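Local coordinates for protein aminopeptidase N (Francisella tularensis subsp. tularensis, PDB 5DLL) that probably releases N-terminal amino acids from peptides as a zinc-dependent M1-family aminopeptidase, helping to break down intracellular peptides left by protein degradation, at residues Arg319-Asp324 with Gly425-Cys430; Thr154-Ala159 with Phe185-Asp190; His494-Met499 with Phe540-Lys545; Met372-Arg377 with Val390-Lys395. All coordinates share one frame; numbering follows the deposited sequence.

Interaction 1 (Arg319-Asp324 with Gly425-Cys430)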
loop_
_atom_site.group_PDB
_atom_site.type_symbol
_atom_site.label_atom_id
_atom_site.label_comp_id
_atom_site.label_asym_id
_atom_site.label_seq_id
_atom_site.Cartn_x
_atom_site.Cartn_y
_atom_site.Cartn_z
ATOM N N ARG A 319 1.719 8.692 18.530
ATOM C CA ARG A 319 1.182 9.482 19.629
ATOM C C ARG A 319 0.044 8.734 20.336
ATOM O O ARG A 319 -0.041 8.747 21.561
ATOM C CB ARG A 319 0.722 10.836 19.108
ATOM C CG ARG A 319 0.659 11.905 20.170
ATOM C CD ARG A 319 2.016 12.489 20.513
ATOM N NE ARG A 319 1.854 13.473 21.580
ATOM C CZ ARG A 319 1.701 14.783 21.408
ATOM N NH1 ARG A 319 1.719 15.334 20.199
ATOM N NH2 ARG A 319 1.539 15.561 22.466
ATOM N N VAL A 320 -0.817 8.091 19.552
ATOM C CA VAL A 320 -1.765 7.096 20.052
ATOM C C VAL A 320 -1.505 5.818 19.275
ATOM O O VAL A 320 -1.597 5.820 18.045
ATOM C CB VAL A 320 -3.230 7.519 19.825
ATOM C CG1 VAL A 320 -4.184 6.537 20.503
ATOM C CG2 VAL A 320 -3.461 8.944 20.316
ATOM N N THR A 321 -1.195 4.735 19.991
ATOM C CA THR A 321 -0.754 3.479 19.369
ATOM C C THR A 321 -1.760 2.330 19.548
ATOM O O THR A 321 -2.836 2.509 20.120
ATOM C CB THR A 321 0.642 3.060 19.901
ATOM O OG1 THR A 321 1.220 2.080 19.028
ATOM C CG2 THR A 321 0.574 2.511 21.334
ATOM N N CYS A 322 -1.409 1.156 19.025
ATOM C CA CYS A 322 -2.218 -0.050 19.212
ATOM C C CYS A 322 -1.863 -0.739 20.534
ATOM O O CYS A 322 -0.698 -0.789 20.923
ATOM C CB CYS A 322 -2.046 -1.019 18.028
ATOM S SG CYS A 322 -0.339 -1.434 17.566
ATOM N N ARG A 323 -2.883 -1.257 21.219
ATOM C CA ARG A 323 -2.718 -1.968 22.493
ATOM C C ARG A 323 -2.027 -3.311 22.289
ATOM O O ARG A 323 -1.159 -3.703 23.077
ATOM C CB ARG A 323 -4.087 -2.193 23.128
ATOM C CG ARG A 323 -4.065 -2.847 24.498
ATOM C CD ARG A 323 -5.448 -3.351 24.870
ATOM N NE ARG A 323 -5.816 -4.539 24.103
ATOM C CZ ARG A 323 -6.945 -5.227 24.265
ATOM N NH1 ARG A 323 -7.844 -4.856 25.177
ATOM N NH2 ARG A 323 -7.176 -6.298 23.512
ATOM N N ASP A 324 -2.438 -4.013 21.235
ATOM C CA ASP A 324 -1.822 -5.272 20.832
ATOM C C ASP A 324 -1.771 -5.340 19.304
ATOM O O ASP A 324 -2.292 -4.457 18.630
ATOM C CB ASP A 324 -2.608 -6.451 21.413
ATOM C CG ASP A 324 -4.074 -6.431 21.013
ATOM O OD1 ASP A 324 -4.360 -6.483 19.795
ATOM O OD2 ASP A 324 -4.940 -6.368 21.912
ATOM N N GLY A 425 -1.131 9.524 24.293
ATOM C CA GLY A 425 -0.252 8.740 25.161
ATOM C C GLY A 425 -0.900 7.469 25.690
ATOM O O GLY A 425 -0.658 7.082 26.830
ATOM N N GLN A 426 -1.727 6.825 24.865
ATOM C CA GLN A 426 -2.382 5.564 25.224
ATOM C C GLN A 426 -2.293 4.561 24.080
ATOM O O GLN A 426 -2.264 4.936 22.909
ATOM C CB GLN A 426 -3.850 5.783 25.593
ATOM C CG GLN A 426 -4.065 6.290 27.010
ATOM C CD GLN A 426 -5.534 6.379 27.397
ATOM O OE1 GLN A 426 -6.426 5.957 26.652
ATOM N NE2 GLN A 426 -5.792 6.936 28.574
ATOM N N ALA A 427 -2.239 3.284 24.441
ATOM C CA ALA A 427 -2.326 2.190 23.484
ATOM C C ALA A 427 -3.745 1.640 23.557
ATOM O O ALA A 427 -4.184 1.187 24.614
ATOM C CB ALA A 427 -1.310 1.117 23.821
ATOM N N VAL A 428 -4.459 1.675 22.437
ATOM C CA VAL A 428 -5.908 1.481 22.449
ATOM C C VAL A 428 -6.389 0.463 21.419
ATOM O O VAL A 428 -5.616 -0.005 20.584
ATOM C CB VAL A 428 -6.640 2.828 22.237
ATOM C CG1 VAL A 428 -6.163 3.851 23.261
ATOM C CG2 VAL A 428 -6.445 3.349 20.815
ATOM N N THR A 429 -7.677 0.133 21.501
ATOM C CA THR A 429 -8.297 -0.859 20.628
ATOM C C THR A 429 -9.141 -0.239 19.517
ATOM O O THR A 429 -9.456 0.949 19.547
ATOM C CB THR A 429 -9.193 -1.831 21.423
ATOM O OG1 THR A 429 -10.406 -1.172 21.815
ATOM C CG2 THR A 429 -8.467 -2.339 22.656
ATOM N N CYS A 430 -9.513 -1.079 18.553
ATOM C CA CYS A 430 -10.408 -0.704 17.461
ATOM C C CYS A 430 -11.769 -0.234 17.990
ATOM O O CYS A 430 -12.412 0.624 17.380
ATOM C CB CYS A 430 -10.615 -1.894 16.511
ATOM S SG CYS A 430 -9.156 -2.398 15.555
#

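Interaction 2 (Thr154-Ala159 with Phe185-Asp190)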
loop_
_atom_site.group_PDB
_atom_site.type_symbol
_atom_site.label_atom_id
_atom_site.label_comp_id
_atom_site.label_asym_id
_atom_site.label_seq_id
_atom_site.Cartn_x
_atom_site.Cartn_y
_atom_site.Cartn_z
ATOM N N THR A 154 14.943 9.103 26.883
ATOM C CA THR A 154 16.164 9.901 26.751
ATOM C C THR A 154 17.254 8.953 26.296
ATOM O O THR A 154 17.385 7.862 26.840
ATOM C CB THR A 154 16.601 10.530 28.085
ATOM O OG1 THR A 154 15.485 11.189 28.696
ATOM C CG2 THR A 154 17.744 11.526 27.865
ATOM N N VAL A 155 18.036 9.368 25.304
ATOM C CA VAL A 155 18.982 8.471 24.642
ATOM C C VAL A 155 20.310 9.177 24.367
ATOM O O VAL A 155 20.349 10.112 23.577
ATOM C CB VAL A 155 18.401 7.962 23.292
ATOM C CG1 VAL A 155 19.411 7.098 22.541
ATOM C CG2 VAL A 155 17.091 7.207 23.509
ATOM N N LYS A 156 21.389 8.729 25.009
ATOM C CA LYS A 156 22.740 9.202 24.673
ATOM C C LYS A 156 23.399 8.235 23.690
ATOM O O LYS A 156 23.169 7.031 23.762
ATOM C CB LYS A 156 23.613 9.350 25.927
ATOM C CG LYS A 156 24.946 10.048 25.662
ATOM C CD LYS A 156 25.880 10.017 26.862
ATOM C CE LYS A 156 25.336 10.795 28.052
ATOM N NZ LYS A 156 26.396 11.048 29.068
ATOM N N ILE A 157 24.214 8.766 22.778
ATOM C CA ILE A 157 24.961 7.948 21.816
ATOM C C ILE A 157 26.428 8.368 21.801
ATOM O O ILE A 157 26.731 9.526 21.527
ATOM C CB ILE A 157 24.401 8.088 20.379
ATOM C CG1 ILE A 157 22.905 7.758 20.338
ATOM C CG2 ILE A 157 25.163 7.186 19.412
ATOM C CD1 ILE A 157 22.266 7.985 18.984
ATOM N N ILE A 158 27.329 7.424 22.074
ATOM C CA ILE A 158 28.776 7.673 22.028
ATOM C C ILE A 158 29.389 6.891 20.870
ATOM O O ILE A 158 29.076 5.722 20.688
ATOM C CB ILE A 158 29.451 7.267 23.354
ATOM C CG1 ILE A 158 28.800 8.011 24.528
ATOM C CG2 ILE A 158 30.943 7.566 23.307
ATOM C CD1 ILE A 158 29.226 7.524 25.896
ATOM N N ALA A 159 30.253 7.534 20.087
ATOM C CA ALA A 159 30.866 6.883 18.919
ATOM C C ALA A 159 32.088 7.633 18.377
ATOM O O ALA A 159 32.412 8.729 18.831
ATOM C CB ALA A 159 29.830 6.718 17.814
ATOM N N PHE A 185 29.617 12.673 21.341
ATOM C CA PHE A 185 28.329 12.172 21.807
ATOM C C PHE A 185 27.185 13.106 21.437
ATOM O O PHE A 185 27.403 14.237 20.998
ATOM C CB PHE A 185 28.347 11.937 23.324
ATOM C CG PHE A 185 28.198 13.192 24.141
ATOM C CD1 PHE A 185 29.316 13.904 24.558
ATOM C CD2 PHE A 185 26.939 13.657 24.505
ATOM C CE1 PHE A 185 29.182 15.057 25.315
ATOM C CE2 PHE A 185 26.800 14.807 25.263
ATOM C CZ PHE A 185 27.922 15.510 25.669
ATOM N N ALA A 186 25.970 12.601 21.622
ATOM C CA ALA A 186 24.744 13.355 21.389
ATOM C C ALA A 186 23.631 12.780 22.263
ATOM O O ALA A 186 23.549 11.566 22.446
ATOM C CB ALA A 186 24.353 13.290 19.921
ATOM N N VAL A 187 22.789 13.651 22.808
ATOM C CA VAL A 187 21.670 13.224 23.630
ATOM C C VAL A 187 20.373 13.628 22.937
ATOM O O VAL A 187 20.187 14.796 22.589
ATOM C CB VAL A 187 21.732 13.836 25.042
ATOM C CG1 VAL A 187 20.683 13.199 25.950
ATOM C CG2 VAL A 187 23.122 13.658 25.636
ATOM N N TRP A 188 19.489 12.653 22.734
ATOM C CA TRP A 188 18.213 12.867 22.067
ATOM C C TRP A 188 17.070 12.580 23.028
ATOM O O TRP A 188 16.873 11.436 23.444
ATOM C CB TRP A 188 18.097 11.947 20.853
ATOM C CG TRP A 188 19.069 12.266 19.767
ATOM C CD1 TRP A 188 20.344 11.794 19.637
ATOM C CD2 TRP A 188 18.845 13.132 18.652
ATOM N NE1 TRP A 188 20.928 12.319 18.509
ATOM C CE2 TRP A 188 20.028 13.144 17.887
ATOM C CE3 TRP A 188 17.759 13.902 18.231
ATOM C CZ2 TRP A 188 20.154 13.891 16.720
ATOM C CZ3 TRP A 188 17.884 14.647 17.073
ATOM C CH2 TRP A 188 19.074 14.637 16.328
ATOM N N LYS A 189 16.319 13.619 23.378
ATOM C CA LYS A 189 15.153 13.475 24.246
ATOM C C LYS A 189 13.866 13.494 23.430
ATOM O O LYS A 189 13.700 14.327 22.544
ATOM C CB LYS A 189 15.128 14.591 25.295
ATOM C CG LYS A 189 13.948 14.523 26.251
ATOM C CD LYS A 189 14.220 15.299 27.531
ATOM C CE LYS A 189 12.943 15.554 28.318
ATOM N NZ LYS A 189 12.160 14.308 28.561
ATOM N N ASP A 190 12.969 12.562 23.735
ATOM C CA ASP A 190 11.637 12.505 23.137
ATOM C C ASP A 190 10.623 12.494 24.288
ATOM O O ASP A 190 10.400 11.454 24.912
ATOM C CB ASP A 190 11.491 11.252 22.264
ATOM C CG ASP A 190 10.142 11.169 21.552
ATOM O OD1 ASP A 190 9.205 11.909 21.914
ATOM O OD2 ASP A 190 10.016 10.348 20.623
#

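Interaction 3 (His494-Met499 with Phe540-Lys545)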
loop_
_atom_site.group_PDB
_atom_site.type_symbol
_atom_site.label_atom_id
_atom_site.label_comp_id
_atom_site.label_asym_id
_atom_site.label_seq_id
_atom_site.Cartn_x
_atom_site.Cartn_y
_atom_site.Cartn_z
ATOM N N HIS A 494 -23.742 -3.142 9.310
ATOM C CA HIS A 494 -24.154 -1.763 9.091
ATOM C C HIS A 494 -23.544 -1.295 7.762
ATOM O O HIS A 494 -22.342 -1.028 7.688
ATOM C CB HIS A 494 -23.637 -0.903 10.250
ATOM C CG HIS A 494 -24.261 0.456 10.338
ATOM N ND1 HIS A 494 -24.340 1.155 11.524
ATOM C CD2 HIS A 494 -24.837 1.241 9.398
ATOM C CE1 HIS A 494 -24.933 2.316 11.309
ATOM N NE2 HIS A 494 -25.246 2.391 10.029
ATOM N N ILE A 495 -24.370 -1.213 6.715
ATOM C CA ILE A 495 -23.901 -0.826 5.376
ATOM C C ILE A 495 -24.387 0.585 5.030
ATOM O O ILE A 495 -25.595 0.828 5.013
ATOM C CB ILE A 495 -24.416 -1.768 4.250
ATOM C CG1 ILE A 495 -24.506 -3.234 4.698
ATOM C CG2 ILE A 495 -23.544 -1.639 3.006
ATOM C CD1 ILE A 495 -23.184 -3.887 5.024
ATOM N N PRO A 496 -23.456 1.518 4.754
ATOM C CA PRO A 496 -23.832 2.816 4.208
ATOM C C PRO A 496 -23.908 2.771 2.684
ATOM O O PRO A 496 -22.953 2.340 2.030
ATOM C CB PRO A 496 -22.695 3.730 4.662
ATOM C CG PRO A 496 -21.511 2.837 4.753
ATOM C CD PRO A 496 -22.015 1.449 5.049
ATOM N N VAL A 497 -25.043 3.207 2.138
ATOM C CA VAL A 497 -25.264 3.236 0.695
ATOM C C VAL A 497 -25.393 4.680 0.220
ATOM O O VAL A 497 -26.466 5.279 0.313
ATOM C CB VAL A 497 -26.539 2.463 0.304
ATOM C CG1 VAL A 497 -26.531 2.158 -1.188
ATOM C CG2 VAL A 497 -26.658 1.182 1.116
ATOM N N LYS A 498 -24.289 5.232 -0.278
ATOM C CA LYS A 498 -24.276 6.583 -0.833
ATOM C C LYS A 498 -24.900 6.533 -2.219
ATOM O O LYS A 498 -24.448 5.776 -3.083
ATOM C CB LYS A 498 -22.848 7.128 -0.905
ATOM C CG LYS A 498 -22.776 8.607 -1.230
ATOM C CD LYS A 498 -21.343 9.099 -1.317
ATOM C CE LYS A 498 -21.293 10.498 -1.912
ATOM N NZ LYS A 498 -19.898 10.992 -2.068
ATOM N N MET A 499 -25.937 7.337 -2.432
ATOM C CA MET A 499 -26.795 7.156 -3.597
ATOM C C MET A 499 -27.469 8.429 -4.101
ATOM O O MET A 499 -27.395 9.491 -3.478
ATOM C CB MET A 499 -27.856 6.086 -3.288
ATOM C CG MET A 499 -28.673 6.329 -2.022
ATOM S SD MET A 499 -30.136 7.359 -2.258
ATOM C CE MET A 499 -31.193 6.251 -3.186
ATOM N N PHE A 540 -17.829 3.648 -4.103
ATOM C CA PHE A 540 -17.670 2.340 -3.465
ATOM C C PHE A 540 -17.846 2.497 -1.952
ATOM O O PHE A 540 -16.918 2.257 -1.168
ATOM C CB PHE A 540 -16.300 1.760 -3.835
ATOM C CG PHE A 540 -16.169 0.282 -3.604
ATOM C CD1 PHE A 540 -16.937 -0.620 -4.330
ATOM C CD2 PHE A 540 -15.244 -0.213 -2.689
ATOM C CE1 PHE A 540 -16.803 -1.985 -4.132
ATOM C CE2 PHE A 540 -15.105 -1.575 -2.488
ATOM C CZ PHE A 540 -15.885 -2.461 -3.211
ATOM N N SER A 541 -19.046 2.919 -1.556
ATOM C CA SER A 541 -19.309 3.332 -0.176
ATOM C C SER A 541 -19.123 2.205 0.841
ATOM O O SER A 541 -18.782 2.468 1.994
ATOM C CB SER A 541 -20.709 3.948 -0.047
ATOM O OG SER A 541 -21.721 3.046 -0.447
ATOM N N ALA A 542 -19.343 0.962 0.403
ATOM C CA ALA A 542 -19.109 -0.229 1.225
ATOM C C ALA A 542 -18.344 -1.299 0.425
ATOM O O ALA A 542 -18.560 -1.433 -0.783
ATOM C CB ALA A 542 -20.435 -0.788 1.719
ATOM N N PRO A 543 -17.455 -2.068 1.095
ATOM C CA PRO A 543 -16.697 -3.136 0.437
ATOM C C PRO A 543 -17.526 -4.407 0.214
ATOM O O PRO A 543 -17.372 -5.397 0.937
ATOM C CB PRO A 543 -15.537 -3.382 1.408
ATOM C CG PRO A 543 -16.104 -3.058 2.743
ATOM C CD PRO A 543 -17.086 -1.943 2.519
ATOM N N VAL A 544 -18.382 -4.365 -0.805
ATOM C CA VAL A 544 -19.351 -5.428 -1.074
ATOM C C VAL A 544 -19.464 -5.729 -2.569
ATOM O O VAL A 544 -19.160 -4.872 -3.408
ATOM C CB VAL A 544 -20.751 -5.045 -0.540
ATOM C CG1 VAL A 544 -20.722 -4.855 0.968
ATOM C CG2 VAL A 544 -21.276 -3.782 -1.213
ATOM N N LYS A 545 -19.882 -6.955 -2.892
ATOM C CA LYS A 545 -20.343 -7.292 -4.243
ATOM C C LYS A 545 -21.785 -6.817 -4.371
ATOM O O LYS A 545 -22.530 -6.803 -3.389
ATOM C CB LYS A 545 -20.285 -8.797 -4.514
ATOM C CG LYS A 545 -18.890 -9.403 -4.557
ATOM C CD LYS A 545 -18.899 -10.743 -5.287
ATOM C CE LYS A 545 -17.883 -11.729 -4.720
ATOM N NZ LYS A 545 -16.469 -11.308 -4.922
#

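Interaction 4 (Met372-Arg377 with Val390-Lys395)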
loop_
_atom_site.group_PDB
_atom_site.type_symbol
_atom_site.label_atom_id
_atom_site.label_comp_id
_atom_site.label_asym_id
_atom_site.label_seq_id
_atom_site.Cartn_x
_atom_site.Cartn_y
_atom_site.Cartn_z
ATOM N N MET A 372 -7.341 -18.646 3.310
ATOM C CA MET A 372 -6.641 -17.691 4.173
ATOM C C MET A 372 -7.553 -16.579 4.698
ATOM O O MET A 372 -7.081 -15.682 5.394
ATOM C CB MET A 372 -5.469 -17.051 3.415
ATOM C CG MET A 372 -4.466 -18.038 2.832
ATOM S SD MET A 372 -3.564 -18.964 4.091
ATOM C CE MET A 372 -2.470 -17.698 4.737
ATOM N N SER A 373 -8.845 -16.632 4.366
ATOM C CA SER A 373 -9.801 -15.593 4.756
ATOM C C SER A 373 -9.769 -15.296 6.253
ATOM O O SER A 373 -9.631 -16.205 7.070
ATOM C CB SER A 373 -11.218 -16.004 4.358
ATOM O OG SER A 373 -11.601 -17.200 5.016
ATOM N N HIS A 374 -9.897 -14.017 6.599
ATOM C CA HIS A 374 -9.906 -13.591 7.998
ATOM C C HIS A 374 -10.588 -12.231 8.174
ATOM O O HIS A 374 -10.791 -11.511 7.193
ATOM C CB HIS A 374 -8.475 -13.557 8.570
ATOM C CG HIS A 374 -7.525 -12.671 7.818
ATOM N ND1 HIS A 374 -6.960 -13.038 6.616
ATOM C CD2 HIS A 374 -7.016 -11.453 8.115
ATOM C CE1 HIS A 374 -6.157 -12.076 6.196
ATOM N NE2 HIS A 374 -6.173 -11.103 7.088
ATOM N N PRO A 375 -10.967 -11.888 9.422
ATOM C CA PRO A 375 -11.483 -10.543 9.680
ATOM C C PRO A 375 -10.339 -9.538 9.765
ATOM O O PRO A 375 -9.174 -9.936 9.843
ATOM C CB PRO A 375 -12.188 -10.676 11.046
ATOM C CG PRO A 375 -12.057 -12.111 11.463
ATOM C CD PRO A 375 -10.943 -12.697 10.654
ATOM N N ILE A 376 -10.662 -8.250 9.755
ATOM C CA ILE A 376 -9.629 -7.213 9.868
ATOM C C ILE A 376 -9.004 -7.193 11.273
ATOM O O ILE A 376 -7.852 -6.766 11.443
ATOM C CB ILE A 376 -10.148 -5.816 9.445
ATOM C CG1 ILE A 376 -11.229 -5.298 10.403
ATOM C CG2 ILE A 376 -10.666 -5.868 8.012
ATOM C CD1 ILE A 376 -11.609 -3.848 10.173
ATOM N N ARG A 377 -9.770 -7.651 12.267
ATOM C CA ARG A 377 -9.236 -7.941 13.598
ATOM C C ARG A 377 -9.432 -9.433 13.897
ATOM O O ARG A 377 -10.494 -9.841 14.390
ATOM C CB ARG A 377 -9.911 -7.081 14.668
ATOM C CG ARG A 377 -9.311 -7.251 16.058
ATOM C CD ARG A 377 -10.131 -6.537 17.115
ATOM N NE ARG A 377 -11.515 -6.997 17.103
ATOM C CZ ARG A 377 -12.544 -6.346 17.641
ATOM N NH1 ARG A 377 -12.369 -5.182 18.268
ATOM N NH2 ARG A 377 -13.763 -6.869 17.546
ATOM N N VAL A 390 -3.822 -7.476 2.815
ATOM C CA VAL A 390 -4.726 -6.467 2.251
ATOM C C VAL A 390 -6.045 -6.357 3.024
ATOM O O VAL A 390 -6.611 -5.274 3.143
ATOM C CB VAL A 390 -5.002 -6.697 0.744
ATOM C CG1 VAL A 390 -3.724 -6.512 -0.057
ATOM C CG2 VAL A 390 -5.599 -8.073 0.479
ATOM N N THR A 391 -6.528 -7.471 3.562
ATOM C CA THR A 391 -7.675 -7.444 4.464
ATOM C C THR A 391 -7.436 -6.492 5.645
ATOM O O THR A 391 -8.243 -5.603 5.897
ATOM C CB THR A 391 -7.988 -8.854 4.999
ATOM O OG1 THR A 391 -8.427 -9.689 3.917
ATOM C CG2 THR A 391 -9.065 -8.807 6.086
ATOM N N VAL A 392 -6.329 -6.674 6.356
ATOM C CA VAL A 392 -6.057 -5.895 7.567
ATOM C C VAL A 392 -5.766 -4.416 7.251
ATOM O O VAL A 392 -6.243 -3.527 7.952
ATOM C CB VAL A 392 -4.887 -6.506 8.376
ATOM C CG1 VAL A 392 -4.474 -5.604 9.535
ATOM C CG2 VAL A 392 -5.263 -7.884 8.901
ATOM N N TYR A 393 -4.997 -4.163 6.194
ATOM C CA TYR A 393 -4.570 -2.802 5.852
ATOM C C TYR A 393 -5.600 -2.063 4.999
ATOM O O TYR A 393 -6.088 -0.994 5.381
ATOM C CB TYR A 393 -3.230 -2.836 5.106
ATOM C CG TYR A 393 -2.027 -3.031 6.001
ATOM C CD1 TYR A 393 -1.954 -4.110 6.886
ATOM C CD2 TYR A 393 -0.953 -2.140 5.961
ATOM C CE1 TYR A 393 -0.854 -4.291 7.707
ATOM C CE2 TYR A 393 0.154 -2.318 6.777
ATOM C CZ TYR A 393 0.200 -3.395 7.646
ATOM O OH TYR A 393 1.294 -3.575 8.459
ATOM N N ASN A 394 -5.921 -2.643 3.847
ATOM C CA ASN A 394 -6.720 -1.963 2.831
ATOM C C ASN A 394 -8.226 -2.028 3.095
ATOM O O ASN A 394 -8.917 -1.024 2.922
ATOM C CB ASN A 394 -6.372 -2.493 1.438
ATOM C CG ASN A 394 -4.881 -2.409 1.140
ATOM O OD1 ASN A 394 -4.160 -3.396 1.250
ATOM N ND2 ASN A 394 -4.412 -1.224 0.785
ATOM N N LYS A 395 -8.737 -3.184 3.520
ATOM C CA LYS A 395 -10.125 -3.256 4.006
ATOM C C LYS A 395 -10.262 -2.591 5.380
ATOM O O LYS A 395 -11.357 -2.200 5.764
ATOM C CB LYS A 395 -10.654 -4.697 4.047
ATOM C CG LYS A 395 -12.028 -4.848 4.700
ATOM C CD LYS A 395 -12.628 -6.230 4.485
ATOM C CE LYS A 395 -13.960 -6.379 5.210
ATOM N NZ LYS A 395 -14.667 -7.650 4.892
#

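Interaction 1 (Arg319-Asp324 with Gly425-Cys430)
Thr321 and Ala427 pair in a two-stranded parallel sheet, strand 321-322 beside strand 427-428, in the family M1 peptidase domain. Four backbone bonds define the register. Gly425 N donates to Arg319 O, Thr321 N to Gln426 O, and Arg323 N to Val428 O, while Val428 N reaches Thr321 O at 2.9 Å. Thr321 thus bonds to Gln426 and Val428, the residues flanking its partner, as parallel pairing requires.

With OG1 of Thr321 anti to the backbone N (chi1 -163°), CG2 falls between the N and the carbonyl carbon, and from there meets Ala427 CB at 3.4 Å, while OG1 hydrogen-bonds to Tyr197 OH. Away from this pair, Val320 CG1 touches Val428 CG2 at 3.9 Å, the two branched side chains crossing obliquely. Both valines also rest on Tyr419 of helix 390-423, so the small sheet is packed against that helix. Cys322 points off the other strand, its side chain about 10 Å from the bound zinc ion, which places the sheet close to the metal site.

At the far end Arg323 and Thr429 run side by side. The arginine chain leaves anti to its backbone N and bends at chi3 (73°), bringing the guanidinium round so that NE and NH2 both grip one oxygen, Asp324 OD2, which lies in the guanidinium plane; the salt bridge from NH2 to OD2 measures 2.8 Å. This side-on grip fixes the rotation of the flat group. Over one face, displaced toward the rim, sits the methyl of Thr429, CG2, 3.6 Å from Arg323 NH1.

Interaction 2 (Thr154-Ala159 with Phe185-Asp190)
Phe185 starts the pairing opposite Ile158, in a non-hydrogen-bonded antiparallel pair where Phe185 CB lies 4.1 Å from Ile158 CG1. Its ring stands between the backbone N and the carbonyl carbon (chi1 78°), which raises it beside the Lys156 chain. The ammonium NZ of Lys156 is 5.6 Å from the ring centroid, near the ring normal but so distant that any cation-pi attraction is weak at most.

Ala186 follows on the other face, hydrogen-bonded both ways with Ile157. Its O accepts from Ile157 N at 2.9 Å, and its N gives the longer bond of 3.2 Å to Ile157 O. Val187 returns to the Phe185 face and spreads its branches: CG1 reaches the methyl CG2 of Thr154 at 3.9 Å, while CG2 lies 4.0 Å from Lys156 CG, so the valine spans two neighbours across the strand.

Trp188 pairs with Val155, and its N bonds to Val155 O at 2.8 Å with a nearly straight N-H (172°); the return bond from Val155 N to Trp188 O is more bent. On this buried face the indole CD1 approaches Ile157 CD1 at 4.3 Å, and NE1 is satisfied by Ile167 O of strand 166-169. Lys189 closes the pairing opposite Thr154, on the face of Phe185 and Val187.

The backbones of Thr154, Lys156 and Ile158 bond instead to strand 26-36, while strand 172-179 flanks 183-191. With axes 164° apart, the pair forms antiparallel inner strands of the large mixed sheet in the N-terminal beta domain of M1 aminopeptidases.

Interaction 3 (His494-Met499 with Phe540-Lys545)
Ser541 points its hydroxyl at the backbone of strand 495-499 and there bridges two peptide groups. OG stands between its own backbone N and carbonyl carbon (chi1 59°), a setting that turns it toward Pro496 O, to which it donates at 2.9 Å. Ser541 OG in turn accepts a weak bond from Lys498 N, long at 3.4 Å although fairly straight (167°). One serine oxygen therefore serves as donor and acceptor to the strand; the loop makes no strand pairing here.

Ala542 follows with its methyl also aimed at the strand. Ile495 directs CG2, its branch anti to the backbone N, onto Ala542 CB at 3.5 Å. The Pro496 ring flanks the same methyl, with CD at 4.3 Å from Ala542 CB. On the other side of the serine, Lys498 CB packs on Ser541 CB at 3.9 Å; beyond this the lysine runs extended and away, and NZ forms a salt bridge with Asp539, the residue just before Phe540 in the same loop. Lys498 is thus held at its root by packing and at its tip by charge.

The loop then turns sharply: Pro543 is the centre of an inverse gamma turn, closed by a weak bond from Val544 N to Ala542 O at 2.9 Å. That oxygen also lies above the centre of the Phe540 ring.

In the Ig-like domain, strand 495-502 lies between strands 508-516 and 533-535, and the loop carries the chain from this sheet to strand 545-547 of the four-stranded one. Pro496 faces Met402 and Leu406 of helix 390-423, while Phe540 packs on Val357 and Ile360 of helix 349-369.

Interaction 4 (Met372-Arg377 with Val390-Lys395)
Ile376 carries the larger share of this contact, lying against the start of helix 390-423. Its CG2 branch is set anti to the carbonyl carbon and meets Thr391 O at 3.2 Å and the aliphatic CG of Lys395 at 3.7 Å; the isoleucine and lysine side chains cross at about a right angle. The backbone of Ile376 also takes part, with its O 3.8 Å from Val392 CG2.

His374 makes the second close patch. Its ring is swung toward the helix (chi1 57°), and Thr391 CG2 lies over one face, 4.1 Å from the centroid and 27° off the normal, a CH-pi contact. Val392 CG2 instead comes to the ring edge, 3.8 Å from NE2. Two bonds fix the ring's rotation: ND1 donates to Met372 O at 2.9 Å, close to both the ring and carbonyl planes, and NE2 is bonded to Thr389 OG1. Thr391 OG1, for its part, bonds to Glu367 and Gln364 of helix 349-369.

Elsewhere the fit is looser. The CB of Pro375 points away from the helix, and the residue approaches Thr391 CG2 through its O, at 3.9 Å; the Met372 side chain is solvent-exposed. The arrangement is that of a loop lying over a helix start beside the zinc site of an M1 catalytic domain: the Val392 side chain is about 10 Å from the zinc ion.

From the N terminus, interaction 2 closes first, joining strands 150-160 and 183-191 across a short, strand-rich excursion in the N-terminal domain. Interaction 1 then opens at 319 and closes only at 425, a mostly helical span of the peptidase domain. Interaction 4 opens and closes within that span, and the two touch where Cys430 CB lies 4.1 Å from Arg377 NH1. Interaction 3 comes last, in the Ig-like domain; no loops cross. Helix 390-423 links three contacts: it begins in interaction 4, leads into strand 427-428 of interaction 1, and packs against the strand of interaction 3 further along. Interactions 2 and 3 lie about 50 Å apart between centres.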